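Local structure of fiber (Murine adenovirus 2, 5NBH) at residues T166-K178 / Q225-V237. The protein probably attaches the virus to host cells as its trimeric fibre, of which this distal domain, the head with adjoining shaft, binds N-acetylglucosamine. Sequence-based numbering, arbitrary orientation. Where two conformers were deposited one is given.
Sequences TFILPTSDKSVYK and QMSFMYESQIGIV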
loop_
_atom_site.group_PDB
_atom_site.type_symbol
_atom_site.label_atom_id
_atom_site.label_comp_id
_atom_site.label_asym_id
_atom_site.label_seq_id
_atom_site.Cartn_x
_atom_site.Cartn_y
_atom_site.Cartn_z
ATOM N N THR A 166 -5.232 -9.292 -15.413
ATOM C CA THR A 166 -6.643 -9.353 -15.025
ATOM C C THR A 166 -6.869 -8.903 -13.580
ATOM O O THR A 166 -7.976 -8.600 -13.198
ATOM C CB THR A 166 -7.219 -10.750 -15.215
ATOM O OG1 THR A 166 -6.500 -11.671 -14.374
ATOM C CG2 THR A 166 -7.135 -11.188 -16.692
ATOM N N PHE A 167 -5.803 -8.861 -12.770
ATOM C CA PHE A 167 -5.931 -8.553 -11.365
ATOM C C PHE A 167 -6.346 -7.079 -11.078
ATOM O O PHE A 167 -6.648 -6.764 -9.943
ATOM C CB PHE A 167 -4.622 -8.918 -10.611
ATOM C CG PHE A 167 -3.396 -8.207 -11.104
ATOM C CD1 PHE A 167 -3.128 -6.894 -10.734
ATOM C CD2 PHE A 167 -2.502 -8.834 -11.941
ATOM C CE1 PHE A 167 -1.990 -6.256 -11.170
ATOM C CE2 PHE A 167 -1.370 -8.187 -12.413
ATOM C CZ PHE A 167 -1.103 -6.903 -12.009
ATOM N N ILE A 168 -6.370 -6.215 -12.108
ATOM C CA ILE A 168 -6.850 -4.821 -11.945
ATOM C C ILE A 168 -8.359 -4.657 -12.155
ATOM O O ILE A 168 -8.878 -3.619 -11.839
ATOM C CB ILE A 168 -6.146 -3.828 -12.886
ATOM C CG1 ILE A 168 -6.547 -4.091 -14.370
ATOM C CG2 ILE A 168 -4.658 -3.789 -12.587
ATOM C CD1 ILE A 168 -6.242 -2.998 -15.336
ATOM N N LEU A 169 -9.055 -5.694 -12.652
ATOM C CA LEU A 169 -10.441 -5.549 -13.100
ATOM C C LEU A 169 -11.417 -5.585 -11.962
ATOM O O LEU A 169 -11.430 -6.555 -11.193
ATOM C CB LEU A 169 -10.795 -6.643 -14.111
ATOM C CG LEU A 169 -10.029 -6.568 -15.432
ATOM C CD1 LEU A 169 -10.220 -7.852 -16.200
ATOM C CD2 LEU A 169 -10.440 -5.388 -16.312
ATOM N N PRO A 170 -12.240 -4.525 -11.798
ATOM C CA PRO A 170 -13.292 -4.529 -10.814
ATOM C C PRO A 170 -14.604 -5.138 -11.348
ATOM O O PRO A 170 -14.640 -5.568 -12.482
ATOM C CB PRO A 170 -13.480 -3.039 -10.554
ATOM C CG PRO A 170 -13.309 -2.440 -11.898
ATOM C CD PRO A 170 -12.295 -3.289 -12.613
ATOM N N THR A 171 -15.634 -5.190 -10.510
ATOM C CA THR A 171 -16.908 -5.793 -10.914
ATOM C C THR A 171 -17.458 -5.025 -12.130
ATOM O O THR A 171 -17.438 -3.777 -12.155
ATOM C CB THR A 171 -17.957 -5.854 -9.770
ATOM O OG1 THR A 171 -19.187 -6.381 -10.294
ATOM C CG2 THR A 171 -18.249 -4.490 -9.182
ATOM N N SER A 172 -17.914 -5.779 -13.133
ATOM C CA SER A 172 -18.578 -5.209 -14.317
ATOM C C SER A 172 -20.094 -5.134 -14.179
ATOM O O SER A 172 -20.775 -4.857 -15.182
ATOM C CB SER A 172 -18.240 -6.037 -15.557
ATOM O OG SER A 172 -18.762 -7.360 -15.401
ATOM N N ASP A 173 -20.618 -5.378 -12.978
ATOM C CA ASP A 173 -22.043 -5.180 -12.685
ATOM C C ASP A 173 -22.431 -3.733 -13.018
ATOM O O ASP A 173 -21.928 -2.802 -12.415
ATOM C CB ASP A 173 -22.309 -5.481 -11.208
ATOM C CG ASP A 173 -23.775 -5.350 -10.824
ATOM O OD1 ASP A 173 -24.564 -4.683 -11.552
ATOM O OD2 ASP A 173 -24.119 -5.905 -9.762
ATOM N N LYS A 174 -23.320 -3.565 -13.991
ATOM C CA LYS A 174 -23.627 -2.240 -14.537
ATOM C C LYS A 174 -24.486 -1.385 -13.604
ATOM O O LYS A 174 -24.649 -0.181 -13.860
ATOM C CB LYS A 174 -24.275 -2.364 -15.935
ATOM C CG LYS A 174 -23.405 -3.060 -16.987
ATOM C CD LYS A 174 -22.127 -2.295 -17.342
ATOM C CE LYS A 174 -21.331 -3.006 -18.440
ATOM N NZ LYS A 174 -20.840 -4.357 -17.993
ATOM N N SER A 175 -25.012 -1.989 -12.526
ATOM C CA SER A 175 -25.613 -1.242 -11.417
ATOM C C SER A 175 -24.578 -0.717 -10.390
ATOM O O SER A 175 -24.971 -0.063 -9.418
ATOM C CB SER A 175 -26.634 -2.103 -10.664
ATOM O OG SER A 175 -25.981 -3.012 -9.795
ATOM N N VAL A 176 -23.286 -1.016 -10.584
ATOM C CA VAL A 176 -22.225 -0.511 -9.684
ATOM C C VAL A 176 -21.508 0.685 -10.310
ATOM O O VAL A 176 -21.078 0.628 -11.468
ATOM C CB VAL A 176 -21.214 -1.619 -9.320
ATOM C CG1 VAL A 176 -20.120 -1.074 -8.407
ATOM C CG2 VAL A 176 -21.937 -2.775 -8.658
ATOM N N TYR A 177 -21.409 1.765 -9.542
ATOM C CA TYR A 177 -20.776 3.008 -9.995
ATOM C C TYR A 177 -19.713 3.422 -8.986
ATOM O O TYR A 177 -19.928 4.365 -8.205
ATOM C CB TYR A 177 -21.793 4.149 -10.181
ATOM C CG TYR A 177 -22.814 3.914 -11.257
ATOM C CD1 TYR A 177 -23.975 3.172 -10.987
ATOM C CD2 TYR A 177 -22.642 4.429 -12.539
ATOM C CE1 TYR A 177 -24.938 2.959 -11.970
ATOM C CE2 TYR A 177 -23.590 4.215 -13.526
ATOM C CZ TYR A 177 -24.735 3.477 -13.237
ATOM O OH TYR A 177 -25.684 3.253 -14.222
ATOM N N LYS A 178 -18.580 2.715 -9.007
ATOM C CA LYS A 178 -17.477 3.048 -8.126
ATOM C C LYS A 178 -16.912 4.408 -8.535
ATOM O O LYS A 178 -16.463 4.617 -9.663
ATOM C CB LYS A 178 -16.422 1.949 -8.157
ATOM C CG LYS A 178 -15.245 2.188 -7.225
ATOM C CD LYS A 178 -15.588 2.121 -5.760
ATOM C CE LYS A 178 -14.339 2.270 -4.889
ATOM N NZ LYS A 178 -14.726 1.977 -3.483
ATOM N N GLN A 225 -0.475 14.580 -8.154
ATOM C CA GLN A 225 -0.467 13.135 -7.859
ATOM C C GLN A 225 -1.748 12.840 -7.076
ATOM O O GLN A 225 -2.212 13.657 -6.269
ATOM C CB GLN A 225 0.778 12.662 -7.021
ATOM C CG GLN A 225 0.839 11.132 -6.737
ATOM C CD GLN A 225 2.082 10.597 -5.965
ATOM O OE1 GLN A 225 1.976 10.239 -4.788
ATOM N NE2 GLN A 225 3.194 10.416 -6.661
ATOM N N MET A 226 -2.365 11.706 -7.358
ATOM C CA MET A 226 -3.452 11.224 -6.510
ATOM C C MET A 226 -3.588 9.725 -6.536
ATOM O O MET A 226 -3.124 9.067 -7.432
ATOM C CB MET A 226 -4.796 11.892 -6.791
ATOM C CG MET A 226 -5.434 11.739 -8.150
ATOM S SD MET A 226 -7.215 11.691 -7.821
ATOM C CE MET A 226 -7.137 10.100 -7.006
ATOM N N SER A 227 -4.174 9.214 -5.472
ATOM C CA SER A 227 -4.315 7.782 -5.320
ATOM C C SER A 227 -5.656 7.525 -4.730
ATOM O O SER A 227 -6.211 8.386 -4.037
ATOM C CB SER A 227 -3.157 7.188 -4.477
ATOM O OG SER A 227 -3.322 7.449 -3.127
ATOM N N PHE A 228 -6.182 6.351 -5.003
ATOM C CA PHE A 228 -7.406 5.865 -4.371
ATOM C C PHE A 228 -7.377 4.343 -4.373
ATOM O O PHE A 228 -6.585 3.750 -5.100
ATOM C CB PHE A 228 -8.670 6.416 -5.084
ATOM C CG PHE A 228 -8.831 5.950 -6.506
ATOM C CD1 PHE A 228 -8.284 6.668 -7.557
ATOM C CD2 PHE A 228 -9.572 4.816 -6.804
ATOM C CE1 PHE A 228 -8.443 6.264 -8.874
ATOM C CE2 PHE A 228 -9.715 4.399 -8.122
ATOM C CZ PHE A 228 -9.139 5.105 -9.146
ATOM N N MET A 229 -8.241 3.716 -3.588
ATOM C CA MET A 229 -8.347 2.269 -3.561
ATOM C C MET A 229 -9.698 1.774 -4.094
ATOM O O MET A 229 -10.711 2.414 -3.922
ATOM C CB MET A 229 -8.114 1.775 -2.140
ATOM C CG MET A 229 -6.658 1.980 -1.746
ATOM S SD MET A 229 -6.117 1.482 -0.102
ATOM C CE MET A 229 -7.243 0.200 0.262
ATOM N N TYR A 230 -9.662 0.616 -4.716
ATOM C CA TYR A 230 -10.843 -0.104 -5.098
ATOM C C TYR A 230 -10.631 -1.604 -4.936
ATOM O O TYR A 230 -9.568 -2.058 -4.484
ATOM C CB TYR A 230 -11.255 0.333 -6.530
ATOM C CG TYR A 230 -10.377 -0.100 -7.682
ATOM C CD1 TYR A 230 -9.319 0.702 -8.137
ATOM C CD2 TYR A 230 -10.616 -1.309 -8.346
ATOM C CE1 TYR A 230 -8.536 0.322 -9.223
ATOM C CE2 TYR A 230 -9.842 -1.693 -9.428
ATOM C CZ TYR A 230 -8.803 -0.890 -9.854
ATOM O OH TYR A 230 -8.027 -1.233 -10.936
ATOM N N GLU A 231 -11.656 -2.379 -5.275
ATOM C CA GLU A 231 -11.621 -3.818 -5.140
ATOM C C GLU A 231 -11.652 -4.502 -6.505
ATOM O O GLU A 231 -12.390 -4.045 -7.426
ATOM C CB GLU A 231 -12.815 -4.252 -4.292
ATOM C CG GLU A 231 -12.667 -5.644 -3.739
ATOM C CD GLU A 231 -13.483 -5.861 -2.492
ATOM O OE1 GLU A 231 -14.398 -5.035 -2.205
ATOM O OE2 GLU A 231 -13.206 -6.874 -1.823
ATOM N N SER A 232 -10.878 -5.578 -6.639
ATOM C CA SER A 232 -10.978 -6.427 -7.817
ATOM C C SER A 232 -11.803 -7.661 -7.507
ATOM O O SER A 232 -11.690 -8.251 -6.426
ATOM C CB SER A 232 -9.626 -6.797 -8.394
ATOM O OG SER A 232 -9.733 -7.734 -9.474
ATOM N N GLN A 233 -12.630 -8.026 -8.487
ATOM C CA GLN A 233 -13.447 -9.236 -8.451
ATOM C C GLN A 233 -12.634 -10.500 -8.784
ATOM O O GLN A 233 -13.112 -11.627 -8.553
ATOM C CB GLN A 233 -14.617 -9.101 -9.459
ATOM C CG GLN A 233 -14.205 -8.922 -10.932
ATOM C CD GLN A 233 -15.361 -9.065 -11.912
ATOM O OE1 GLN A 233 -16.473 -9.413 -11.523
ATOM N NE2 GLN A 233 -15.104 -8.774 -13.194
ATOM N N ILE A 234 -11.434 -10.312 -9.348
ATOM C CA ILE A 234 -10.684 -11.380 -9.959
ATOM C C ILE A 234 -9.710 -11.878 -8.930
ATOM O O ILE A 234 -8.766 -11.163 -8.554
ATOM C CB ILE A 234 -9.895 -10.939 -11.208
ATOM C CG1 ILE A 234 -10.786 -10.216 -12.221
ATOM C CG2 ILE A 234 -9.219 -12.152 -11.841
ATOM C CD1 ILE A 234 -11.819 -11.073 -12.932
ATOM N N GLY A 235 -9.947 -13.109 -8.479
ATOM C CA GLY A 235 -9.004 -13.786 -7.609
ATOM C C GLY A 235 -7.774 -14.217 -8.378
ATOM O O GLY A 235 -7.854 -14.670 -9.519
ATOM N N ILE A 236 -6.623 -14.083 -7.733
ATOM C CA ILE A 236 -5.377 -14.604 -8.258
ATOM C C ILE A 236 -5.339 -16.070 -7.814
ATOM O O ILE A 236 -5.161 -16.359 -6.626
ATOM C CB ILE A 236 -4.172 -13.841 -7.680
ATOM C CG1 ILE A 236 -4.246 -12.356 -8.062
ATOM C CG2 ILE A 236 -2.861 -14.467 -8.157
ATOM C CD1 ILE A 236 -3.628 -11.446 -7.026
ATOM N N VAL A 237 -5.529 -16.977 -8.762
ATOM C CA VAL A 237 -5.541 -18.412 -8.485
ATOM C C VAL A 237 -4.548 -19.119 -9.413
ATOM O O VAL A 237 -3.693 -18.498 -10.051
ATOM C CB VAL A 237 -6.964 -19.015 -8.628
ATOM C CG1 VAL A 237 -7.957 -18.249 -7.755
ATOM C CG2 VAL A 237 -7.433 -19.038 -10.081
ATOM O OXT VAL A 237 -4.574 -20.335 -9.544
HETATM O O HOH W 1 -15.173 -4.294 -7.738
HETATM O O HOH W 2 -12.584 1.467 -1.779
#
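The hydroxyl of Tyr-230 donates to the carbonyl oxygen of Ile-168, OH to O 2.7 Å, in the carbonyl plane and on a lone pair; the oxygen also lies at the edge of the tyrosine ring, in its plane. Beside it, Ser-232 OG gives its proton to Leu-169 O at 2.7 Å, coming from above the carbonyl plane. Ser-232 OG stands opposite its backbone N (chi1 174°), turned toward this carbonyl, and accepts from Ile-234 N at 3.1 Å, closing an ST turn. A weak bond from Gln-233 N reaches the same Leu-169 O. Pro-170 CB packs obliquely against the tyrosine ring, 4.0 Å from Tyr-230 CD2. Ile-234 CG1 lies 4.0 Å from Leu-169 CB. Two waters extend the seam: one links Thr-171 N to Glu-231 O, the other Lys-178 NZ to Met-229 O. Further out, NH1 of Arg-112 hydrogen-bonds the carbonyl oxygens of both Phe-167 and Ile-234, and the hydroxyl of Tyr-204 that of Pro-170. Met-229 N hydrogen-bonds Gln-225 OE1 of the second subunit. The arrangement joins the 3-10 turn and loop leading to strand 179-188 with the end of strand 223-231 and the C-terminal tail, within the beta-sandwich head of a trimeric adenovirus fibre.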